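Local coordinates for Cif-like 1 (Burkholderia cenocepacia, PDB 7JQY), which probably hydrolyses epoxides as a Cif-like member of the alpha/beta hydrolase family and assembles into an octamer, at residues 134-137 with 138-141; 264-267 with 268-272. The protein carries 1 engineered substitution. All coordinates share one frame; numbering follows the deposited sequence.

Contact 1: 134-137 with 138-141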
ATOM      1  N   ALA B 134      -4.944 -47.207   3.873  1.00 53.58           N
ATOM      2  CA  ALA B 134      -4.025 -48.079   3.150  1.00 55.09           C
ATOM      3  C   ALA B 134      -2.896 -48.557   4.053  1.00 57.85           C
ATOM      4  O   ALA B 134      -2.455 -49.708   3.944  1.00 59.17           O
ATOM      5  CB  ALA B 134      -3.459 -47.358   1.928  1.00 54.20           C
ATOM      6  N   GLN B 135      -2.422 -47.693   4.957  1.00 54.21           N
ATOM      7  CA  GLN B 135      -1.296 -48.042   5.819  1.00 55.71           C
ATOM      8  C   GLN B 135      -1.709 -48.833   7.057  1.00 55.22           C
ATOM      9  O   GLN B 135      -0.926 -49.655   7.544  1.00 58.94           O
ATOM     10  CB  GLN B 135      -0.542 -46.779   6.237  1.00 52.37           C
ATOM     11  CG  GLN B 135       0.450 -46.293   5.198  1.00 51.14           C
ATOM     12  CD  GLN B 135       0.876 -44.863   5.433  1.00 52.56           C
ATOM     13  OE1 GLN B 135       2.070 -44.546   5.440  1.00 55.64           O
ATOM     14  NE2 GLN B 135      -0.101 -43.983   5.625  1.00 51.03           N
ATOM     15  N   TRP B 136      -2.901 -48.594   7.600  1.00 55.72           N
ATOM     16  CA  TRP B 136      -3.367 -49.285   8.804  1.00 56.65           C
ATOM     17  C   TRP B 136      -4.810 -49.722   8.601  1.00 58.29           C
ATOM     18  O   TRP B 136      -5.726 -49.249   9.283  1.00 60.30           O
ATOM     19  CB  TRP B 136      -3.206 -48.390  10.038  1.00 57.02           C
ATOM     20  CG  TRP B 136      -1.800 -47.887  10.163  1.00 54.65           C
ATOM     21  CD1 TRP B 136      -0.731 -48.570  10.662  1.00 56.50           C
ATOM     22  CD2 TRP B 136      -1.297 -46.611   9.739  1.00 55.55           C
ATOM     23  NE1 TRP B 136       0.404 -47.799  10.585  1.00 56.09           N
ATOM     24  CE2 TRP B 136       0.084 -46.592  10.022  1.00 56.34           C
ATOM     25  CE3 TRP B 136      -1.883 -45.478   9.164  1.00 52.43           C
ATOM     26  CZ2 TRP B 136       0.887 -45.488   9.745  1.00 54.80           C
ATOM     27  CZ3 TRP B 136      -1.081 -44.388   8.882  1.00 51.13           C
ATOM     28  CH2 TRP B 136       0.289 -44.402   9.173  1.00 53.62           C
ATOM     29  N   PRO B 137      -5.042 -50.671   7.690  1.00 59.77           N
ATOM     30  CA  PRO B 137      -6.427 -51.035   7.336  1.00 56.72           C
ATOM     31  C   PRO B 137      -7.238 -51.612   8.486  1.00 61.36           C
ATOM     32  O   PRO B 137      -8.460 -51.416   8.526  1.00 61.28           O
ATOM     33  CB  PRO B 137      -6.244 -52.067   6.213  1.00 60.89           C
ATOM     34  CG  PRO B 137      -4.790 -52.006   5.821  1.00 62.72           C
ATOM     35  CD  PRO B 137      -4.044 -51.508   7.001  1.00 56.81           C
ATOM     36  N   THR B 138      -6.611 -52.344   9.410  1.00 63.58           N
ATOM     37  CA  THR B 138      -7.363 -52.898  10.534  1.00 64.91           C
ATOM     38  C   THR B 138      -7.928 -51.798  11.424  1.00 64.10           C
ATOM     39  O   THR B 138      -8.934 -52.012  12.111  1.00 63.89           O
ATOM     40  CB  THR B 138      -6.493 -53.871  11.334  1.00 66.54           C
ATOM     41  OG1 THR B 138      -5.393 -53.170  11.923  1.00 66.10           O
ATOM     42  CG2 THR B 138      -5.959 -54.979  10.420  1.00 65.15           C
ATOM     43  N   GLU B 139      -7.290 -50.626  11.433  1.00 62.36           N
ATOM     44  CA  GLU B 139      -7.663 -49.533  12.321  1.00 61.96           C
ATOM     45  C   GLU B 139      -8.784 -48.652  11.778  1.00 58.32           C
ATOM     46  O   GLU B 139      -9.303 -47.818  12.525  1.00 59.78           O
ATOM     47  CB  GLU B 139      -6.433 -48.667  12.627  1.00 62.65           C
ATOM     48  CG  GLU B 139      -5.324 -49.444  13.311  1.00 63.16           C
ATOM     49  CD  GLU B 139      -4.103 -48.603  13.624  1.00 62.42           C
ATOM     50  OE1 GLU B 139      -4.247 -47.367  13.764  1.00 62.32           O
ATOM     51  OE2 GLU B 139      -2.998 -49.186  13.740  1.00 60.75           O
ATOM     52  N   ILE B 140      -9.186 -48.819  10.522  1.00 58.29           N
ATOM     53  CA  ILE B 140     -10.266 -48.035   9.929  1.00 52.99           C
ATOM     54  C   ILE B 140     -11.486 -48.939   9.822  1.00 54.11           C
ATOM     55  O   ILE B 140     -11.516 -49.861   9.000  1.00 56.53           O
ATOM     56  CB  ILE B 140      -9.877 -47.470   8.555  1.00 52.53           C
ATOM     57  CG1 ILE B 140      -8.662 -46.548   8.665  1.00 52.35           C
ATOM     58  CG2 ILE B 140     -11.056 -46.751   7.911  1.00 52.42           C
ATOM     59  CD1 ILE B 140      -8.801 -45.462   9.718  1.00 51.08           C
ATOM     60  N   VAL B 141     -12.497 -48.671  10.649  1.00 53.61           N
ATOM     61  CA  VAL B 141     -13.734 -49.448  10.602  1.00 54.62           C
ATOM     62  C   VAL B 141     -14.471 -49.193   9.293  1.00 53.96           C
ATOM     63  O   VAL B 141     -14.795 -50.122   8.545  1.00 55.00           O
ATOM     64  CB  VAL B 141     -14.617 -49.117  11.817  1.00 52.38           C
ATOM     65  CG1 VAL B 141     -15.876 -49.963  11.815  1.00 53.73           C
ATOM     66  CG2 VAL B 141     -13.846 -49.321  13.090  1.00 55.35           C
TER

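Contact 2: 264-267 with 268-272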
ATOM      1  N   LEU B 264     -17.581 -42.161  -7.244  1.00 52.09           N
ATOM      2  CA  LEU B 264     -18.034 -43.517  -7.058  1.00 52.89           C
ATOM      3  C   LEU B 264     -17.172 -44.465  -7.894  1.00 54.53           C
ATOM      4  O   LEU B 264     -16.756 -45.526  -7.415  1.00 56.79           O
ATOM      5  CB  LEU B 264     -19.492 -43.511  -7.498  1.00 56.51           C
ATOM      6  CG  LEU B 264     -20.580 -43.190  -6.470  1.00 58.33           C
ATOM      7  CD1 LEU B 264     -20.542 -41.640  -6.212  1.00 54.36           C
ATOM      8  CD2 LEU B 264     -21.936 -43.602  -7.012  1.00 57.66           C
ATOM      9  N   ASP B 265     -16.863 -44.061  -9.137  1.00 54.31           N
ATOM     10  CA  ASP B 265     -15.908 -44.790  -9.974  1.00 54.98           C
ATOM     11  C   ASP B 265     -14.504 -44.763  -9.383  1.00 55.03           C
ATOM     12  O   ASP B 265     -13.799 -45.779  -9.379  1.00 55.72           O
ATOM     13  CB  ASP B 265     -15.881 -44.192 -11.379  1.00 53.56           C
ATOM     14  CG  ASP B 265     -17.262 -44.094 -11.993  1.00 56.79           C
ATOM     15  OD1 ASP B 265     -17.460 -43.251 -12.896  1.00 58.21           O
ATOM     16  OD2 ASP B 265     -18.159 -44.845 -11.554  1.00 56.97           O
ATOM     17  N   MET B 266     -14.075 -43.596  -8.892  1.00 53.64           N
ATOM     18  CA  MET B 266     -12.733 -43.468  -8.335  1.00 51.63           C
ATOM     19  C   MET B 266     -12.549 -44.397  -7.146  1.00 51.91           C
ATOM     20  O   MET B 266     -11.501 -45.038  -7.004  1.00 50.83           O
ATOM     21  CB  MET B 266     -12.489 -42.013  -7.933  1.00 49.95           C
ATOM     22  CG  MET B 266     -11.129 -41.734  -7.360  1.00 52.01           C
ATOM     23  SD  MET B 266     -11.028 -41.964  -5.580  1.00 50.40           S
ATOM     24  CE  MET B 266     -12.510 -41.163  -4.985  1.00 49.80           C
ATOM     25  N   ALA B 267     -13.567 -44.500  -6.291  1.00 53.13           N
ATOM     26  CA  ALA B 267     -13.453 -45.320  -5.092  1.00 50.82           C
ATOM     27  C   ALA B 267     -13.381 -46.803  -5.426  1.00 55.57           C
ATOM     28  O   ALA B 267     -12.763 -47.575  -4.680  1.00 56.76           O
ATOM     29  CB  ALA B 267     -14.631 -45.054  -4.157  1.00 51.26           C
ATOM     30  N   ARG B 268     -14.005 -47.223  -6.532  1.00 55.31           N
ATOM     31  CA  ARG B 268     -14.019 -48.640  -6.867  1.00 56.46           C
ATOM     32  C   ARG B 268     -12.672 -49.132  -7.358  1.00 56.30           C
ATOM     33  O   ARG B 268     -12.440 -50.345  -7.364  1.00 59.91           O
ATOM     34  CB  ARG B 268     -15.082 -48.926  -7.923  1.00 56.25           C
ATOM     35  CG  ARG B 268     -16.491 -48.882  -7.399  1.00 57.85           C
ATOM     36  CD  ARG B 268     -17.435 -49.411  -8.441  1.00 61.42           C
ATOM     37  NE  ARG B 268     -18.813 -49.429  -7.975  1.00 65.37           N
ATOM     38  CZ  ARG B 268     -19.816 -48.858  -8.630  1.00 68.50           C
ATOM     39  NH1 ARG B 268     -19.586 -48.224  -9.778  1.00 62.35           N
ATOM     40  NH2 ARG B 268     -21.047 -48.920  -8.136  1.00 70.67           N
ATOM     41  N   GLU B 269     -11.766 -48.230  -7.739  1.00 55.75           N
ATOM     42  CA  GLU B 269     -10.397 -48.649  -8.007  1.00 57.96           C
ATOM     43  C   GLU B 269      -9.592 -48.851  -6.734  1.00 57.86           C
ATOM     44  O   GLU B 269      -8.513 -49.454  -6.799  1.00 57.82           O
ATOM     45  CB  GLU B 269      -9.656 -47.628  -8.877  1.00 54.26           C
ATOM     46  CG  GLU B 269     -10.517 -46.780  -9.780  1.00 54.77           C
ATOM     47  CD  GLU B 269      -9.697 -45.726 -10.510  1.00 58.84           C
ATOM     48  OE1 GLU B 269     -10.255 -44.654 -10.847  1.00 59.78           O
ATOM     49  OE2 GLU B 269      -8.489 -45.965 -10.733  1.00 58.58           O
ATOM     50  N   LEU B 270     -10.104 -48.404  -5.580  1.00 55.66           N
ATOM     51  CA  LEU B 270      -9.339 -48.414  -4.339  1.00 57.52           C
ATOM     52  C   LEU B 270      -9.811 -49.440  -3.331  1.00 57.10           C
ATOM     53  O   LEU B 270      -9.032 -49.828  -2.458  1.00 60.43           O
ATOM     54  CB  LEU B 270      -9.417 -47.042  -3.650  1.00 53.91           C
ATOM     55  CG  LEU B 270      -9.259 -45.754  -4.451  1.00 52.61           C
ATOM     56  CD1 LEU B 270      -9.812 -44.590  -3.670  1.00 50.88           C
ATOM     57  CD2 LEU B 270      -7.816 -45.517  -4.728  1.00 55.18           C
ATOM     58  N   ALA B 271     -11.064 -49.878  -3.416  1.00 54.57           N
ATOM     59  CA  ALA B 271     -11.640 -50.728  -2.389  1.00 58.49           C
ATOM     60  C   ALA B 271     -12.597 -51.728  -3.024  1.00 58.56           C
ATOM     61  O   ALA B 271     -13.137 -51.502  -4.108  1.00 59.80           O
ATOM     62  CB  ALA B 271     -12.362 -49.898  -1.319  1.00 56.54           C
ATOM     63  N   LEU B 272     -12.794 -52.844  -2.326  1.00 59.03           N
ATOM     64  CA  LEU B 272     -13.660 -53.915  -2.799  1.00 60.41           C
ATOM     65  C   LEU B 272     -15.118 -53.706  -2.431  1.00 60.34           C
ATOM     66  O   LEU B 272     -16.004 -54.038  -3.226  1.00 60.24           O
ATOM     67  CB  LEU B 272     -13.184 -55.251  -2.221  1.00 63.39           C
ATOM     68  CG  LEU B 272     -11.687 -55.535  -2.344  1.00 63.46           C
ATOM     69  CD1 LEU B 272     -11.195 -56.391  -1.182  1.00 63.55           C
ATOM     70  CD2 LEU B 272     -11.390 -56.214  -3.675  1.00 61.45           C
TER

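Contact 1: 134-137 with 138-141
The backbone N of Glu139 donates to the carbonyl O of Trp136 at 3.0 Å, an i to i+3 bond that closes a 3-10 turn just after helix 124-135 has ended at Gln135; Trp136 is the first residue to leave the helical conformation. The bond is moderately bent, with an N-H...O angle of 145°, and the donor stands above the carbonyl plane. A second bond of the same spacing, from Ile140 N to Pro137 O, is weak at 3.4 Å. Pro137, which has no N-H of its own to give, starts this turn.

The same turn brings the side chains of Trp136 and Glu139 together. Glu139 places CG beside its own backbone N (chi1 -60°) and runs extended from there, which carries the carboxylate back across the root of the tryptophan side chain. Its CD lies 3.7 Å from Trp136 CB, and OE2 comes within 3.9 Å of CD1 at the pyrrole end of the indole. Carboxylate and ring planes are 29° apart, and OE2 approaches the ring obliquely. The charge is met from a neighbouring helix: Arg106 forms a salt bridge with OE2 and a cation-pi contact with the indole, while His110 hydrogen-bonds OE1. The buried carboxylate is thus gripped at both oxygens, which probably favours its charged form.

Further out, CB of Gln135 sits 3.4 Å above one indole face, offset toward the rim. Beyond the turn, Ile140 CG1 lies 4.0 Å from Trp136 O, and its side chain packs on Tyr132, Ile117 and Leu119. The whole forms the connection out of the helix in a beta-alpha-beta unit of the alpha/beta hydrolase fold, joining helix 124-135 to strand 140-146.

Contact 2: 264-267 with 268-272
Ala267 O accepts from Leu270 N at 2.9 Å and, weakly, from Ala271 N, as helix 262-268 of the alpha/beta hydrolase fold runs out into the loop before strand 274-279. The other backbone bonds follow the same loosening. Arg268 N divides itself between Leu264 O and Asp265 O, both weak, so the i to i+4 and i to i+3 patterns overlap there. Glu269 N then bonds Met266 O alone at 3.3 Å, with the donor 62° out of the carbonyl plane.

Among the charged groups, the side chains of Asp265 and Arg268 pass at an angle, their opposite charges near each other but beyond a salt bridge: OD2 stays 4.1 Å from NH1, with carboxylate and guanidinium planes 28° apart. The arginine chain is extended from CG to NE, and it is the aliphatic root that touches the helix, CG lying 3.4 Å from Leu264 O. Glu269 turns back along the helix instead. Its CG rests close to the carbonyl oxygens of Met266 and Asp265, and OE1 reaches 3.7 Å from Met266 CA; OE2 is hydrogen-bonded by the backbone N of Arg154, at the start of helix 154-161.

The apolar packing lies on the buried side. Ala267 is set against Ala252 and Ala271 against Val250, both on strand 250-255, and Met266 leans on Ile155 and Thr153. Met266 leaves the backbone with CG anti to N (chi1 -179°), then bends at both following torsions, and across the turn its SD meets Leu270 CD1 at 3.5 Å.

Contact 1 comes first along the chain and is finished well before contact 2 begins; their centres are about 16 Å apart and their nearest atoms about 8 Å, so they do not touch. Each lies where a helix gives way to the chain leading into a strand of the one mixed sheet: residues 134-141 run from helix 124-135 into strand 140-146, and residues 264-272 leave helix 262-268 ahead of strand 274-279. Strand 250-255 runs parallel between those two strands. The two contacts are therefore separate helix-to-strand turns of the same alpha/beta hydrolase core, the centre of each about 18 Å from the centre of the chain, and neither touches another subunit of the octamer.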